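Local coordinates for protein of unknown function with a Fic domain (Bacteroides thetaiotaomicron VPI-5482, PDB 3CUC) that is of unknown function but carries a Fic domain, placing this mostly helical protein in the Fic/DOC family, at residues Leu95-Ile100 / Met160-Val164; Leu103-Leu108 / Asp197-Ile202; Ile84-Asp90 / Asn208-Arg213. Residue numbers count along the deposited sequence, not the author numbering.

Contact 1. Residues Leu95-Ile100 / Met160-Val164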
ATOM      1  N   LEU A  95      -2.266  -9.108  12.050  1.00 48.47           N
ATOM      2  CA  LEU A  95      -1.553  -7.856  11.816  1.00 48.05           C
ATOM      3  C   LEU A  95      -1.097  -7.284  13.152  1.00 48.42           C
ATOM      4  O   LEU A  95      -1.899  -7.090  14.067  1.00 50.21           O
ATOM      5  CB  LEU A  95      -2.450  -6.852  11.079  1.00 48.16           C
ATOM      6  CG  LEU A  95      -1.797  -5.549  10.617  1.00 46.65           C
ATOM      7  CD1 LEU A  95      -0.619  -5.844   9.720  1.00 44.45           C
ATOM      8  CD2 LEU A  95      -2.813  -4.677   9.900  1.00 45.88           C
ATOM      9  N   THR A  96       0.198  -7.030  13.268  1.00 47.32           N
ATOM     10  CA  THR A  96       0.774  -6.588  14.525  1.00 46.18           C
ATOM     11  C   THR A  96       1.369  -5.197  14.381  1.00 46.45           C
ATOM     12  O   THR A  96       1.841  -4.820  13.303  1.00 46.19           O
ATOM     13  CB  THR A  96       1.875  -7.550  14.966  1.00 45.95           C
ATOM     14  OG1 THR A  96       2.750  -7.793  13.860  1.00 46.27           O
ATOM     15  CG2 THR A  96       1.276  -8.872  15.430  1.00 38.85           C
ATOM     16  N   GLU A  97       1.342  -4.434  15.471  1.00 46.84           N
ATOM     17  CA  GLU A  97       2.028  -3.144  15.504  1.00 47.09           C
ATOM     18  C   GLU A  97       3.520  -3.334  15.243  1.00 46.52           C
ATOM     19  O   GLU A  97       4.128  -2.527  14.549  1.00 47.36           O
ATOM     20  CB  GLU A  97       1.817  -2.427  16.842  1.00 46.64           C
ATOM     21  CG  GLU A  97       0.416  -1.880  17.049  1.00 48.12           C
ATOM     22  CD  GLU A  97       0.276  -1.133  18.362  1.00 49.55           C
ATOM     23  OE1 GLU A  97       0.934  -0.081  18.516  1.00 54.99           O
ATOM     24  OE2 GLU A  97      -0.501  -1.593  19.230  1.00 53.62           O
ATOM     25  N   SER A  98       4.102  -4.408  15.774  1.00 46.11           N
ATOM     26  CA  SER A  98       5.537  -4.652  15.606  1.00 46.39           C
ATOM     27  C   SER A  98       5.915  -4.923  14.158  1.00 46.81           C
ATOM     28  O   SER A  98       6.994  -4.522  13.721  1.00 47.06           O
ATOM     29  CB  SER A  98       6.012  -5.798  16.497  1.00 45.80           C
ATOM     30  OG  SER A  98       5.055  -6.838  16.536  1.00 49.76           O
ATOM     31  N   PHE A  99       5.036  -5.587  13.407  1.00 47.20           N
ATOM     32  CA  PHE A  99       5.293  -5.811  11.984  1.00 47.20           C
ATOM     33  C   PHE A  99       5.313  -4.486  11.228  1.00 48.25           C
ATOM     34  O   PHE A  99       6.180  -4.273  10.381  1.00 49.42           O
ATOM     35  CB  PHE A  99       4.261  -6.754  11.353  1.00 46.80           C
ATOM     36  CG  PHE A  99       4.425  -6.915   9.857  1.00 46.02           C
ATOM     37  CD1 PHE A  99       5.477  -7.665   9.342  1.00 43.54           C
ATOM     38  CD2 PHE A  99       3.539  -6.304   8.970  1.00 40.93           C
ATOM     39  CE1 PHE A  99       5.642  -7.808   7.970  1.00 43.47           C
ATOM     40  CE2 PHE A  99       3.700  -6.439   7.597  1.00 43.08           C
ATOM     41  CZ  PHE A  99       4.748  -7.195   7.095  1.00 44.80           C
ATOM     42  N   ILE A 100       4.368  -3.601  11.545  1.00 48.37           N
ATOM     43  CA  ILE A 100       4.259  -2.311  10.866  1.00 48.31           C
ATOM     44  C   ILE A 100       5.481  -1.449  11.169  1.00 49.11           C
ATOM     45  O   ILE A 100       6.007  -0.767  10.288  1.00 47.92           O
ATOM     46  CB  ILE A 100       2.974  -1.557  11.270  1.00 48.19           C
ATOM     47  CG1 ILE A 100       1.733  -2.346  10.848  1.00 47.48           C
ATOM     48  CG2 ILE A 100       2.934  -0.186  10.610  1.00 45.61           C
ATOM     49  CD1 ILE A 100       0.446  -1.806  11.421  1.00 45.86           C
HETATM   50  N   MSE A 160      -3.145   3.386  17.241  1.00 53.47           N
HETATM   51  CA  MSE A 160      -2.560   2.257  16.523  1.00 51.91           C
HETATM   52  C   MSE A 160      -2.982   0.921  17.118  1.00 51.59           C
HETATM   53  O   MSE A 160      -3.324   0.001  16.381  1.00 53.46           O
HETATM   54  CB  MSE A 160      -1.032   2.360  16.492  1.00 51.07           C
HETATM   55  CG  MSE A 160      -0.519   3.453  15.578  1.00 48.03           C
HETATM   56 SE   MSE A 160      -1.015   3.141  13.756  0.75 35.41          SE
HETATM   57  CE  MSE A 160       0.212   1.668  13.320  1.00 33.48           C
ATOM     58  N   THR A 161      -2.970   0.806  18.441  1.00 49.82           N
ATOM     59  CA  THR A 161      -3.465  -0.412  19.075  1.00 48.85           C
ATOM     60  C   THR A 161      -4.923  -0.657  18.694  1.00 48.87           C
ATOM     61  O   THR A 161      -5.322  -1.796  18.474  1.00 48.48           O
ATOM     62  CB  THR A 161      -3.334  -0.357  20.602  1.00 48.71           C
ATOM     63  OG1 THR A 161      -1.966  -0.144  20.952  1.00 50.36           O
ATOM     64  CG2 THR A 161      -3.819  -1.659  21.240  1.00 43.83           C
ATOM     65  N   SER A 162      -5.708   0.414  18.602  1.00 48.68           N
ATOM     66  CA  SER A 162      -7.105   0.304  18.179  1.00 48.42           C
ATOM     67  C   SER A 162      -7.229  -0.162  16.733  1.00 48.48           C
ATOM     68  O   SER A 162      -8.139  -0.930  16.403  1.00 48.62           O
ATOM     69  CB  SER A 162      -7.832   1.640  18.356  1.00 47.83           C
ATOM     70  OG  SER A 162      -8.037   1.899  19.730  1.00 47.08           O
ATOM     71  N   LEU A 163      -6.313   0.306  15.883  1.00 47.87           N
ATOM     72  CA  LEU A 163      -6.336   0.005  14.454  1.00 47.23           C
ATOM     73  C   LEU A 163      -6.072  -1.474  14.189  1.00 48.15           C
ATOM     74  O   LEU A 163      -6.808  -2.116  13.435  1.00 48.17           O
ATOM     75  CB  LEU A 163      -5.296   0.850  13.722  1.00 47.21           C
ATOM     76  CG  LEU A 163      -5.272   0.760  12.195  1.00 47.63           C
ATOM     77  CD1 LEU A 163      -6.496   1.439  11.599  1.00 42.37           C
ATOM     78  CD2 LEU A 163      -3.974   1.379  11.658  1.00 45.45           C
ATOM     79  N   VAL A 164      -5.023  -2.012  14.804  1.00 48.15           N
ATOM     80  CA  VAL A 164      -4.687  -3.424  14.608  1.00 48.64           C
ATOM     81  C   VAL A 164      -5.738  -4.325  15.258  1.00 48.83           C
ATOM     82  O   VAL A 164      -6.135  -5.329  14.675  1.00 49.82           O
ATOM     83  CB  VAL A 164      -3.263  -3.794  15.111  1.00 48.43           C
ATOM     84  CG1 VAL A 164      -2.211  -3.148  14.235  1.00 47.64           C
ATOM     85  CG2 VAL A 164      -3.073  -3.407  16.565  1.00 48.08           C
TER
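Leu95, the last but one residue before helix 97-107, sits opposite Val164 of helix 156-173, with CA atoms 6.1 Å apart. Its carbonyl O lies 3.7 Å from Val164 CB, and its CG approaches Val164 CG1 at 4.4 Å, so a branched aliphatic chain suits this buried place, where it also touches Leu185, while its backbone N is held by Asn168 OD1. Thr96 turns away from the partner helix and serves as the N-cap of its own: OG1 accepts from Phe99 N (3.2 Å), as an N-cap does for a first-turn amide, which otherwise has only a weak bond to Thr96 O. Glu97, on the first turn, starts sideways from its CA, but its end comes in to residues 160-164. Its methylene CG packs against Val164 CG2 (3.8 Å), its carboxylate passes Met160 CB (OE1 at 3.7 Å), and OE2 comes within 2.7 Å of Thr161 OG1, a hydroxyl that also has Pro157 O within reach. OE1 is hydrogen-bonded with Tyr133 OH, the main polar partner of this carboxylate. Glutamate suits this partly exposed edge, its stem being apolar and its tip polar. Phe99 faces helix 68-89 instead. Ile100 points back to helix 156-173 and closes the patch: CD1 lies 4.0 Å from CE of the selenomethionine Met160 and 4.1 Å from Val164 CG1. Val164, short and beta-branched, thus meets Leu95, Glu97 and Ile100 together. This is a helix start with a threonine N-cap, docked through a small aliphatic patch onto a second helix of the mainly helical Fic domain.

Contact 2. Residues Leu103-Leu108 / Asp197-Ile202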
ATOM      1  N   LEU A 103       8.364  -2.693   9.318  1.00 51.42           N
ATOM      2  CA  LEU A 103       8.171  -2.286   7.931  1.00 51.06           C
ATOM      3  C   LEU A 103       8.735  -0.887   7.708  1.00 50.66           C
ATOM      4  O   LEU A 103       9.439  -0.643   6.729  1.00 50.20           O
ATOM      5  CB  LEU A 103       6.680  -2.321   7.573  1.00 51.20           C
ATOM      6  CG  LEU A 103       6.277  -2.637   6.128  1.00 52.12           C
ATOM      7  CD1 LEU A 103       6.973  -3.891   5.592  1.00 51.76           C
ATOM      8  CD2 LEU A 103       4.768  -2.795   6.054  1.00 51.01           C
ATOM      9  N   ASN A 104       8.432   0.026   8.627  1.00 50.60           N
ATOM     10  CA  ASN A 104       8.954   1.385   8.561  1.00 51.12           C
ATOM     11  C   ASN A 104      10.480   1.404   8.665  1.00 51.72           C
ATOM     12  O   ASN A 104      11.167   2.026   7.848  1.00 51.52           O
ATOM     13  CB  ASN A 104       8.348   2.236   9.677  1.00 51.46           C
ATOM     14  CG  ASN A 104       8.685   3.706   9.533  1.00 51.30           C
ATOM     15  OD1 ASN A 104       9.585   4.215  10.203  1.00 50.07           O
ATOM     16  ND2 ASN A 104       7.974   4.392   8.642  1.00 49.87           N
ATOM     17  N   ARG A 105      10.998   0.704   9.670  1.00 51.87           N
ATOM     18  CA  ARG A 105      12.433   0.559   9.862  1.00 52.92           C
ATOM     19  C   ARG A 105      13.109   0.058   8.584  1.00 50.82           C
ATOM     20  O   ARG A 105      14.180   0.522   8.225  1.00 49.85           O
ATOM     21  CB  ARG A 105      12.700  -0.413  11.019  1.00 52.96           C
ATOM     22  CG  ARG A 105      14.174  -0.579  11.434  1.00 57.30           C
ATOM     23  CD  ARG A 105      14.325  -1.448  12.709  1.00 59.73           C
ATOM     24  NE  ARG A 105      13.581  -0.902  13.861  1.00 70.91           N
ATOM     25  CZ  ARG A 105      12.458  -1.411  14.393  1.00 73.95           C
ATOM     26  NH1 ARG A 105      11.900  -2.518  13.916  1.00 75.11           N
ATOM     27  NH2 ARG A 105      11.886  -0.801  15.432  1.00 71.51           N
ATOM     28  N   THR A 106      12.468  -0.883   7.898  1.00 50.37           N
ATOM     29  CA  THR A 106      13.043  -1.500   6.704  1.00 49.46           C
ATOM     30  C   THR A 106      13.100  -0.541   5.519  1.00 50.14           C
ATOM     31  O   THR A 106      14.175  -0.300   4.974  1.00 50.80           O
ATOM     32  CB  THR A 106      12.241  -2.744   6.280  1.00 48.58           C
ATOM     33  OG1 THR A 106      12.192  -3.670   7.366  1.00 48.58           O
ATOM     34  CG2 THR A 106      12.877  -3.417   5.076  1.00 47.89           C
ATOM     35  N   ILE A 107      11.950   0.007   5.128  1.00 50.36           N
ATOM     36  CA  ILE A 107      11.856   0.769   3.872  1.00 50.07           C
ATOM     37  C   ILE A 107      12.586   2.119   3.942  1.00 51.81           C
ATOM     38  O   ILE A 107      13.112   2.592   2.929  1.00 50.93           O
ATOM     39  CB  ILE A 107      10.386   0.965   3.389  1.00 48.79           C
ATOM     40  CG1 ILE A 107       9.600   1.899   4.311  1.00 44.43           C
ATOM     41  CG2 ILE A 107       9.683  -0.373   3.267  1.00 46.98           C
ATOM     42  CD1 ILE A 107       8.287   2.304   3.727  1.00 42.79           C
ATOM     43  N   LEU A 108      12.594   2.733   5.126  1.00 53.91           N
ATOM     44  CA  LEU A 108      13.459   3.879   5.405  1.00 56.15           C
ATOM     45  C   LEU A 108      14.711   3.279   6.023  1.00 59.53           C
ATOM     46  O   LEU A 108      14.673   2.819   7.161  1.00 63.68           O
ATOM     47  CB  LEU A 108      12.807   4.855   6.393  1.00 54.78           C
ATOM     48  CG  LEU A 108      11.361   5.264   6.132  1.00 51.77           C
ATOM     49  CD1 LEU A 108      10.888   6.255   7.205  1.00 46.67           C
ATOM     50  CD2 LEU A 108      11.216   5.840   4.726  1.00 43.69           C
ATOM     51  N   ASP A 197       7.858   9.494   8.847  1.00 59.09           N
ATOM     52  CA  ASP A 197       7.968   9.386   7.389  1.00 59.47           C
ATOM     53  C   ASP A 197       7.651   7.981   6.869  1.00 57.72           C
ATOM     54  O   ASP A 197       7.668   7.015   7.625  1.00 58.17           O
ATOM     55  CB  ASP A 197       9.381   9.803   6.958  1.00 60.85           C
ATOM     56  CG  ASP A 197       9.471  10.187   5.482  1.00 66.75           C
ATOM     57  OD1 ASP A 197       8.446  10.130   4.764  1.00 71.95           O
ATOM     58  OD2 ASP A 197      10.585  10.546   5.037  1.00 75.51           O
ATOM     59  N   GLY A 198       7.351   7.888   5.574  1.00 56.08           N
ATOM     60  CA  GLY A 198       7.074   6.615   4.913  1.00 54.72           C
ATOM     61  C   GLY A 198       5.628   6.149   4.998  1.00 53.42           C
ATOM     62  O   GLY A 198       5.311   5.038   4.579  1.00 53.03           O
ATOM     63  N   ASN A 199       4.748   6.993   5.530  1.00 51.87           N
ATOM     64  CA  ASN A 199       3.364   6.596   5.783  1.00 50.77           C
ATOM     65  C   ASN A 199       2.580   6.319   4.501  1.00 50.37           C
ATOM     66  O   ASN A 199       1.689   5.464   4.485  1.00 51.67           O
ATOM     67  CB  ASN A 199       2.655   7.650   6.632  1.00 50.72           C
ATOM     68  CG  ASN A 199       3.197   7.710   8.052  1.00 52.22           C
ATOM     69  OD1 ASN A 199       2.982   6.797   8.849  1.00 53.65           O
ATOM     70  ND2 ASN A 199       3.906   8.792   8.373  1.00 49.92           N
ATOM     71  N   GLY A 200       2.915   7.023   3.427  1.00 48.90           N
ATOM     72  CA  GLY A 200       2.302   6.752   2.136  1.00 48.21           C
ATOM     73  C   GLY A 200       2.623   5.345   1.680  1.00 47.79           C
ATOM     74  O   GLY A 200       1.747   4.596   1.265  1.00 48.26           O
ATOM     75  N   ARG A 201       3.891   4.982   1.775  1.00 47.60           N
ATOM     76  CA  ARG A 201       4.350   3.671   1.328  1.00 47.83           C
ATOM     77  C   ARG A 201       3.858   2.538   2.208  1.00 47.18           C
ATOM     78  O   ARG A 201       3.611   1.444   1.709  1.00 47.58           O
ATOM     79  CB  ARG A 201       5.877   3.646   1.253  1.00 48.47           C
ATOM     80  CG  ARG A 201       6.419   4.352   0.028  1.00 48.38           C
ATOM     81  CD  ARG A 201       7.885   4.647   0.170  1.00 47.74           C
ATOM     82  NE  ARG A 201       8.117   5.874   0.918  1.00 47.49           N
ATOM     83  CZ  ARG A 201       9.309   6.288   1.322  1.00 43.56           C
ATOM     84  NH1 ARG A 201      10.392   5.573   1.052  1.00 46.31           N
ATOM     85  NH2 ARG A 201       9.416   7.426   2.005  1.00 46.27           N
ATOM     86  N   ILE A 202       3.725   2.799   3.509  1.00 46.64           N
ATOM     87  CA  ILE A 202       3.194   1.804   4.434  1.00 46.12           C
ATOM     88  C   ILE A 202       1.730   1.552   4.104  1.00 45.87           C
ATOM     89  O   ILE A 202       1.319   0.406   3.980  1.00 46.61           O
ATOM     90  CB  ILE A 202       3.321   2.228   5.914  1.00 45.93           C
ATOM     91  CG1 ILE A 202       4.797   2.364   6.318  1.00 46.23           C
ATOM     92  CG2 ILE A 202       2.628   1.211   6.819  1.00 42.31           C
ATOM     93  CD1 ILE A 202       5.532   1.045   6.421  1.00 48.01           C
TER
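The end of helix 97-107 meets the beginning of helix 199-213: Leu108 is the first residue to leave helical angles, Gly198 is the N-cap of the second helix, and the CA atoms of Asn104 and Gly198 stand 6.6 Å apart. Gly198 has a positive phi (86°), and a CB there would lie 3.3 Å from both Asn104 ND2 and Leu108 CD2, so glycine fits on two counts. Asn104 ND2 donates to Asp197 O (2.8 Å), while its OD1 accepts from Gly131 N. Asp197 OD1 in turn accepts from Gly198 N (2.6 Å). Around this polar point lie aliphatic groups: Ile202 CD1 packs on Leu103 CB (3.7 Å) and Ile107 CD1 (4.1 Å), and Ile107 CD1 also rests on Arg201 CB (3.7 Å). Leu108 CD2 touches Arg201 NH2 at 3.6 Å, although the charge of that guanidinium is met chiefly by Glu73. Residues 197-201 belong to the Fic signature HPFx(D/E)GNGR, which His193 opens. One buried amide bonding both a signature carbonyl and a second loop, beside aliphatic side chains, is consistent with Asn104 helping to hold the signature loop in place, next to the packing of Leu103 and Ile107 on Ile202.

Contact 3. Residues Ile84-Asp90 / Asn208-Arg213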
ATOM      1  N   ILE A  84       5.750  -8.149   3.306  1.00 44.23           N
ATOM      2  CA  ILE A  84       4.289  -8.225   3.382  1.00 45.19           C
ATOM      3  C   ILE A  84       3.760  -9.487   2.701  1.00 46.11           C
ATOM      4  O   ILE A  84       2.763 -10.046   3.148  1.00 46.51           O
ATOM      5  CB  ILE A  84       3.554  -6.971   2.835  1.00 45.06           C
ATOM      6  CG1 ILE A  84       3.837  -6.759   1.349  1.00 45.08           C
ATOM      7  CG2 ILE A  84       3.924  -5.728   3.651  1.00 43.04           C
ATOM      8  CD1 ILE A  84       2.743  -5.996   0.634  1.00 45.88           C
ATOM      9  N   LYS A  85       4.430  -9.940   1.643  1.00 47.07           N
ATOM     10  CA  LYS A  85       4.040 -11.181   0.978  1.00 48.49           C
ATOM     11  C   LYS A  85       4.114 -12.347   1.964  1.00 50.04           C
ATOM     12  O   LYS A  85       3.151 -13.101   2.131  1.00 51.16           O
ATOM     13  CB  LYS A  85       4.923 -11.456  -0.239  1.00 48.70           C
ATOM     14  CG  LYS A  85       4.552 -10.619  -1.458  1.00 51.70           C
ATOM     15  CD  LYS A  85       5.703 -10.481  -2.449  1.00 53.33           C
ATOM     16  CE  LYS A  85       5.890 -11.720  -3.295  1.00 54.20           C
ATOM     17  NZ  LYS A  85       6.970 -11.518  -4.287  1.00 55.29           N
ATOM     18  N   GLN A  86       5.252 -12.466   2.639  1.00 50.51           N
ATOM     19  CA  GLN A  86       5.479 -13.536   3.601  1.00 50.32           C
ATOM     20  C   GLN A  86       4.532 -13.446   4.792  1.00 49.40           C
ATOM     21  O   GLN A  86       4.004 -14.462   5.249  1.00 49.73           O
ATOM     22  CB  GLN A  86       6.921 -13.489   4.088  1.00 50.43           C
ATOM     23  CG  GLN A  86       7.290 -14.622   5.002  1.00 56.44           C
ATOM     24  CD  GLN A  86       8.765 -14.662   5.279  1.00 63.80           C
ATOM     25  OE1 GLN A  86       9.208 -14.338   6.377  1.00 69.29           O
ATOM     26  NE2 GLN A  86       9.544 -15.045   4.278  1.00 68.06           N
ATOM     27  N   GLU A  87       4.329 -12.233   5.295  1.00 48.48           N
ATOM     28  CA  GLU A  87       3.420 -12.020   6.415  1.00 47.80           C
ATOM     29  C   GLU A  87       2.007 -12.390   5.982  1.00 47.62           C
ATOM     30  O   GLU A  87       1.339 -13.143   6.674  1.00 47.96           O
ATOM     31  CB  GLU A  87       3.471 -10.570   6.912  1.00 47.59           C
ATOM     32  CG  GLU A  87       3.043 -10.386   8.371  1.00 47.02           C
ATOM     33  CD  GLU A  87       4.118 -10.775   9.376  1.00 50.74           C
ATOM     34  OE1 GLU A  87       5.130 -11.388   8.970  1.00 51.24           O
ATOM     35  OE2 GLU A  87       3.946 -10.468  10.579  1.00 52.46           O
ATOM     36  N   ALA A  88       1.575 -11.881   4.829  1.00 46.93           N
ATOM     37  CA  ALA A  88       0.250 -12.191   4.282  1.00 47.15           C
ATOM     38  C   ALA A  88       0.033 -13.692   4.047  1.00 48.44           C
ATOM     39  O   ALA A  88      -1.029 -14.219   4.353  1.00 48.15           O
ATOM     40  CB  ALA A  88       0.017 -11.431   2.985  1.00 46.11           C
ATOM     41  N   GLN A  89       1.030 -14.381   3.501  1.00 50.16           N
ATOM     42  CA  GLN A  89       0.869 -15.801   3.181  1.00 51.69           C
ATOM     43  C   GLN A  89       0.643 -16.656   4.424  1.00 51.92           C
ATOM     44  O   GLN A  89      -0.080 -17.649   4.361  1.00 52.57           O
ATOM     45  CB  GLN A  89       2.066 -16.332   2.390  1.00 52.22           C
ATOM     46  CG  GLN A  89       2.041 -15.952   0.914  1.00 56.75           C
ATOM     47  CD  GLN A  89       3.439 -15.910   0.305  1.00 63.02           C
ATOM     48  OE1 GLN A  89       4.315 -16.685   0.696  1.00 68.34           O
ATOM     49  NE2 GLN A  89       3.657 -14.997  -0.646  1.00 61.15           N
ATOM     50  N   ASP A  90       1.260 -16.280   5.542  1.00 52.01           N
ATOM     51  CA  ASP A  90       1.019 -16.972   6.805  1.00 52.02           C
ATOM     52  C   ASP A  90      -0.326 -16.509   7.357  1.00 51.80           C
ATOM     53  O   ASP A  90      -0.399 -15.606   8.189  1.00 51.20           O
ATOM     54  CB  ASP A  90       2.141 -16.708   7.809  1.00 52.20           C
ATOM     55  CG  ASP A  90       1.973 -17.502   9.094  1.00 55.22           C
ATOM     56  OD1 ASP A  90       0.921 -18.156   9.284  1.00 60.16           O
ATOM     57  OD2 ASP A  90       2.901 -17.478   9.920  1.00 59.19           O
ATOM     58  N   ASN A 208      -1.773  -4.015  -0.187  1.00 45.27           N
ATOM     59  CA  ASN A 208      -1.338  -5.216  -0.875  1.00 45.66           C
ATOM     60  C   ASN A 208      -1.112  -6.393   0.067  1.00 46.04           C
ATOM     61  O   ASN A 208      -1.171  -7.550  -0.362  1.00 46.86           O
ATOM     62  CB  ASN A 208      -0.109  -4.923  -1.736  1.00 45.26           C
ATOM     63  CG  ASN A 208      -0.458  -4.124  -2.985  1.00 44.83           C
ATOM     64  OD1 ASN A 208      -1.575  -4.206  -3.501  1.00 44.06           O
ATOM     65  ND2 ASN A 208       0.497  -3.351  -3.478  1.00 40.95           N
ATOM     66  N   PHE A 209      -0.892  -6.103   1.349  1.00 45.50           N
ATOM     67  CA  PHE A 209      -0.865  -7.150   2.367  1.00 45.58           C
ATOM     68  C   PHE A 209      -2.228  -7.826   2.436  1.00 45.52           C
ATOM     69  O   PHE A 209      -2.327  -9.048   2.402  1.00 45.29           O
ATOM     70  CB  PHE A 209      -0.483  -6.575   3.730  1.00 45.36           C
ATOM     71  CG  PHE A 209      -0.757  -7.497   4.889  1.00 44.15           C
ATOM     72  CD1 PHE A 209       0.169  -8.462   5.266  1.00 46.95           C
ATOM     73  CD2 PHE A 209      -1.932  -7.383   5.618  1.00 44.34           C
ATOM     74  CE1 PHE A 209      -0.076  -9.305   6.347  1.00 45.70           C
ATOM     75  CE2 PHE A 209      -2.185  -8.222   6.693  1.00 45.96           C
ATOM     76  CZ  PHE A 209      -1.251  -9.186   7.059  1.00 45.49           C
ATOM     77  N   VAL A 210      -3.273  -7.013   2.523  1.00 45.82           N
ATOM     78  CA  VAL A 210      -4.623  -7.531   2.633  1.00 46.13           C
ATOM     79  C   VAL A 210      -4.994  -8.335   1.383  1.00 46.91           C
ATOM     80  O   VAL A 210      -5.420  -9.487   1.481  1.00 47.22           O
ATOM     81  CB  VAL A 210      -5.637  -6.394   2.875  1.00 46.54           C
ATOM     82  CG1 VAL A 210      -7.063  -6.944   2.913  1.00 46.18           C
ATOM     83  CG2 VAL A 210      -5.302  -5.655   4.175  1.00 42.80           C
ATOM     84  N   LEU A 211      -4.799  -7.734   0.215  1.00 46.80           N
ATOM     85  CA  LEU A 211      -5.154  -8.382  -1.040  1.00 46.86           C
ATOM     86  C   LEU A 211      -4.409  -9.697  -1.244  1.00 47.26           C
ATOM     87  O   LEU A 211      -4.995 -10.684  -1.675  1.00 48.15           O
ATOM     88  CB  LEU A 211      -4.876  -7.457  -2.228  1.00 47.10           C
ATOM     89  CG  LEU A 211      -5.688  -6.166  -2.350  1.00 44.31           C
ATOM     90  CD1 LEU A 211      -5.256  -5.372  -3.578  1.00 40.77           C
ATOM     91  CD2 LEU A 211      -7.155  -6.476  -2.423  1.00 40.04           C
ATOM     92  N   HIS A 212      -3.116  -9.715  -0.945  1.00 47.60           N
ATOM     93  CA  HIS A 212      -2.322 -10.926  -1.154  1.00 48.27           C
ATOM     94  C   HIS A 212      -2.772 -12.062  -0.223  1.00 48.85           C
ATOM     95  O   HIS A 212      -2.905 -13.217  -0.650  1.00 48.94           O
ATOM     96  CB  HIS A 212      -0.839 -10.635  -0.947  1.00 47.79           C
ATOM     97  CG  HIS A 212       0.058 -11.757  -1.354  1.00 48.33           C
ATOM     98  ND1 HIS A 212       0.162 -12.187  -2.658  1.00 48.91           N
ATOM     99  CD2 HIS A 212       0.906 -12.527  -0.633  1.00 47.10           C
ATOM    100  CE1 HIS A 212       1.030 -13.181  -2.721  1.00 48.13           C
ATOM    101  NE2 HIS A 212       1.497 -13.405  -1.507  1.00 46.08           N
ATOM    102  N   ARG A 213      -2.999 -11.720   1.044  1.00 48.76           N
ATOM    103  CA  ARG A 213      -3.456 -12.681   2.040  1.00 48.44           C
ATOM    104  C   ARG A 213      -4.704 -13.421   1.581  1.00 47.75           C
ATOM    105  O   ARG A 213      -4.801 -14.629   1.772  1.00 48.58           O
ATOM    106  CB  ARG A 213      -3.724 -11.981   3.375  1.00 48.87           C
ATOM    107  CG  ARG A 213      -4.599 -12.777   4.340  1.00 48.79           C
ATOM    108  CD  ARG A 213      -4.349 -12.346   5.768  1.00 50.94           C
ATOM    109  NE  ARG A 213      -3.033 -12.788   6.220  1.00 48.26           N
ATOM    110  CZ  ARG A 213      -2.525 -12.564   7.425  1.00 45.35           C
ATOM    111  NH1 ARG A 213      -3.212 -11.893   8.335  1.00 45.60           N
ATOM    112  NH2 ARG A 213      -1.320 -13.022   7.715  1.00 52.09           N
TER
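Two helix ends cross here at -46°, their axes 8.2 Å apart at closest approach, and the CA atoms of Ala88 and Arg213 come to 4.4 Å; the small side chain of Ala88 permits so close a meeting. Its CB touches Phe209 O (3.4 Å), Phe209 CD1 (3.7 Å) and Arg213 CB (3.8 Å). One turn earlier, Ile84 packs CD1 over Asn208 CB (3.9 Å) and meets Phe209 through a CB-CB distance of 4.2 Å, while the ring of Phe209 turns its edge to the backbone of Glu87. At the end of helix 68-89 the last carbonyls lack regular i+4 amide partners; Glu87 O has only a weak bond from Asp90 N. Arg213 NE donates to Ala88 O at 3.1 Å, almost linearly, and Arg213 NH2 makes a weak bond to Glu87 O at 2.9 Å. Asp90 O lies 2.8 Å from Arg213 NH2, but the angle is too poor for a hydrogen bond. Arg213 NH1 is satisfied by the carbonyl of Arg93, whose own guanidinium forms salt bridges with the carboxylates of Glu87 and Asp90. On another flank, Gln89 NE2 donates to His212 NE2 (2.8 Å), a nitrogen that therefore acts as acceptor, and Lys85 CG lies over a face of the imidazole while its ammonium pairs with Glu82. Asn208 spends its OD1 on the backbone N of Ile219. Arginine suits its position because one planar group carries several donors. The chemistry implies that apolar packing of Ile84, Ala88 and Phe209 is supplemented at the helix terminus by side-chain donors to main-chain oxygens.

Overall arrangement
Contacts 1 and 2 use the same helix, 97-107, near its start and at its end, and contacts 2 and 3 share helix 199-213 in the same way; helix 68-89 of contact 3 directly precedes helix 97-107 in the chain. The elements interlock: Ile100 touches Ile202, Phe99 packs on Ile84 and Glu87, and Leu103 also meets Ile84. Contacts 2 and 3 are buried and lie closer to the chain's centre than the partly buried contact 1. Contact 1 joins aliphatic packing to a glutamate at its edge, contact 2 adds one well-placed amide beside the signature loop, and contact 3 relies most on hydrogen bonds, from arginine and glutamine.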